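Local coordinates for HpuA (Kingella denitrificans ATCC 33394, PDB 5EC6), which probably serves as an outer-membrane lipoprotein receptor that binds haemoglobin, allowing the bacterium to acquire iron from its host, at residues P17-V22 / Y80-T85. Residues are numbered along the deposited sequence; the frame is centred on the assembly and turned at random. Where two conformers were deposited one is given.
Sequences PVLRAV and YYDFGT
The N-terminal segment 17-22, an extended loop ahead of strand 29-31, lies against an edge strand, 80-81, of a four-stranded antiparallel sheet, where Val-22 meets Tyr-80 and Ala-21 meets Tyr-81. One direct hydrogen bond joins the backbones: Val-22 N donates to Tyr-80 O at 2.7 Å, with an N-H...O angle of 161° and the donor tilted 32° out of the carbonyl plane. The same oxygen takes a bent CA-H...O contact from Ala-21 CA at 3.2 Å. Two waters bridge the backbones elsewhere. One molecule donates to Arg-20 O and accepts from Asp-82 N; a second, in plane with the Tyr-80 ring at its edge, links Val-22 O to Tyr-80 N.

Side chains fill in around the Tyr-81 ring. Leu-19 holds CG anti to the backbone N (chi1 -175°), which sets CG 4.0 Å from Tyr-81 CD1. The two side chains cross obliquely, and Leu-19 CD2 comes to 3.7 Å from the same Tyr-81 CD1. Farther along the ring, Tyr-81 CE1 reaches Ala-21 CA at 3.6 Å. Asp-111 fixes both partners from outside, accepting from Tyr-81 OH through OD1 and from Ala-21 N through OD2. In the conformer given, the Asp-82 carboxylate oxygens touch methyl groups: OD1 lies 3.8 Å from Leu-19 CD1, whereas OD2 lies 4.0 Å from Val-22 CG2, the latter two side chains crossing at about a right angle. Leu-72, on strand 65-74, which pairs with strand 80-81 in the sheet, touches both Val-22 and Asp-82. Burying 350 Å² in total, the N-terminal segment thus flanks the edge of the antiparallel sheet formed by strands 29-31, 48-57, 65-74 and 80-81, with Asp-111 tying it and Tyr-81 to a neighbouring loop.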
loop_
_atom_site.group_PDB
_atom_site.type_symbol
_atom_site.label_atom_id
_atom_site.label_comp_id
_atom_site.label_asym_id
_atom_site.label_seq_id
_atom_site.Cartn_x
_atom_site.Cartn_y
_atom_site.Cartn_z
ATOM N N PRO A 17 10.201 21.336 2.064
ATOM C CA PRO A 17 11.422 21.321 1.289
ATOM C C PRO A 17 11.327 20.517 -0.003
ATOM O O PRO A 17 10.484 19.625 -0.117
ATOM C CB PRO A 17 12.438 20.689 2.226
ATOM C CG PRO A 17 11.658 20.001 3.271
ATOM C CD PRO A 17 10.360 20.707 3.383
ATOM N N VAL A 18 12.206 20.832 -0.953
ATOM C CA VAL A 18 12.231 20.170 -2.231
ATOM C C VAL A 18 13.015 18.896 -2.032
ATOM O O VAL A 18 14.113 18.914 -1.474
ATOM C CB VAL A 18 12.858 21.067 -3.333
ATOM C CG1 VAL A 18 13.082 20.284 -4.625
ATOM C CG2 VAL A 18 11.947 22.251 -3.576
ATOM N N LEU A 19 12.463 17.756 -2.490
ATOM C CA LEU A 19 13.149 16.506 -2.310
ATOM C C LEU A 19 14.104 16.214 -3.473
ATOM O O LEU A 19 13.699 16.169 -4.637
ATOM C CB LEU A 19 12.112 15.380 -2.186
ATOM C CG LEU A 19 12.661 13.981 -1.871
ATOM C CD1 LEU A 19 13.307 13.911 -0.506
ATOM C CD2 LEU A 19 11.562 12.935 -2.015
ATOM N N ARG A 20 15.373 16.012 -3.151
ATOM C CA ARG A 20 16.354 15.626 -4.133
ATOM C C ARG A 20 16.455 14.122 -4.356
ATOM O O ARG A 20 16.441 13.329 -3.399
ATOM C CB ARG A 20 17.740 16.191 -3.768
ATOM C CG ARG A 20 17.769 17.725 -3.796
ATOM C CD ARG A 20 19.158 18.302 -3.453
ATOM N NE ARG A 20 19.741 17.647 -2.283
ATOM C CZ ARG A 20 19.399 17.860 -1.005
ATOM N NH1 ARG A 20 18.487 18.764 -0.659
ATOM N NH2 ARG A 20 20.000 17.167 -0.047
ATOM N N ALA A 21 16.669 13.767 -5.605
ATOM C CA ALA A 21 16.831 12.368 -5.982
ATOM C C ALA A 21 18.035 11.740 -5.332
ATOM O O ALA A 21 19.078 12.398 -5.111
ATOM C CB ALA A 21 16.930 12.226 -7.458
ATOM N N VAL A 22 17.918 10.448 -5.061
ATOM C CA VAL A 22 19.061 9.674 -4.573
ATOM C C VAL A 22 19.993 9.272 -5.698
ATOM O O VAL A 22 19.577 8.711 -6.706
ATOM C CB VAL A 22 18.551 8.420 -3.803
ATOM C CG1 VAL A 22 19.713 7.581 -3.282
ATOM C CG2 VAL A 22 17.662 8.850 -2.655
ATOM N N TYR A 80 15.344 8.174 -8.504
ATOM C CA TYR A 80 15.031 7.472 -7.260
ATOM C C TYR A 80 14.831 8.419 -6.090
ATOM O O TYR A 80 15.548 9.422 -5.938
ATOM C CB TYR A 80 16.163 6.526 -6.900
ATOM C CG TYR A 80 16.354 5.320 -7.776
ATOM C CD1 TYR A 80 17.141 5.380 -8.927
ATOM C CD2 TYR A 80 15.792 4.110 -7.456
ATOM C CE1 TYR A 80 17.321 4.279 -9.711
ATOM C CE2 TYR A 80 15.997 3.001 -8.216
ATOM C CZ TYR A 80 16.786 3.073 -9.345
ATOM O OH TYR A 80 17.000 1.982 -10.130
ATOM N N TYR A 81 13.856 8.101 -5.254
ATOM C CA TYR A 81 13.489 8.913 -4.096
ATOM C C TYR A 81 13.320 8.093 -2.833
ATOM O O TYR A 81 12.839 6.959 -2.876
ATOM C CB TYR A 81 12.213 9.726 -4.329
ATOM C CG TYR A 81 12.381 10.701 -5.492
ATOM C CD1 TYR A 81 13.023 11.946 -5.288
ATOM C CD2 TYR A 81 12.030 10.340 -6.783
ATOM C CE1 TYR A 81 13.255 12.791 -6.366
ATOM C CE2 TYR A 81 12.253 11.201 -7.875
ATOM C CZ TYR A 81 12.884 12.404 -7.656
ATOM O OH TYR A 81 13.058 13.230 -8.741
ATOM N N ASP A 82 13.746 8.644 -1.700
ATOM C CA ASP A 82 13.474 7.917 -0.467
ATOM C C ASP A 82 12.102 8.234 0.084
ATOM O O ASP A 82 11.443 9.208 -0.285
ATOM C CB ASP A 82 14.617 8.057 0.560
ATOM C CG ASP A 82 15.127 9.463 0.697
ATOM O OD1 ASP A 82 14.358 10.388 0.479
ATOM O OD2 ASP A 82 16.324 9.620 1.027
ATOM N N PHE A 83 11.637 7.343 0.949
ATOM C CA PHE A 83 10.462 7.577 1.740
ATOM C C PHE A 83 10.914 8.295 3.011
ATOM O O PHE A 83 11.707 7.753 3.779
ATOM C CB PHE A 83 9.787 6.264 2.081
ATOM C CG PHE A 83 9.270 5.526 0.867
ATOM C CD1 PHE A 83 8.145 5.988 0.199
ATOM C CD2 PHE A 83 9.931 4.378 0.367
ATOM C CE1 PHE A 83 7.650 5.309 -0.944
ATOM C CE2 PHE A 83 9.437 3.718 -0.757
ATOM C CZ PHE A 83 8.310 4.177 -1.404
ATOM N N GLY A 84 10.458 9.504 3.211
ATOM C CA GLY A 84 10.923 10.224 4.402
ATOM C C GLY A 84 9.833 10.985 5.078
ATOM O O GLY A 84 8.655 10.674 4.962
ATOM N N THR A 85 10.230 12.055 5.763
ATOM C CA THR A 85 9.312 12.715 6.661
ATOM C C THR A 85 8.336 13.642 5.988
ATOM O O THR A 85 7.269 13.867 6.522
ATOM C CB THR A 85 10.074 13.458 7.789
ATOM O OG1 THR A 85 10.638 14.665 7.289
ATOM C CG2 THR A 85 11.190 12.591 8.334
HETATM O O HOH W 1 15.083 11.253 -2.072
HETATM O O HOH W 2 18.097 9.166 -8.921
#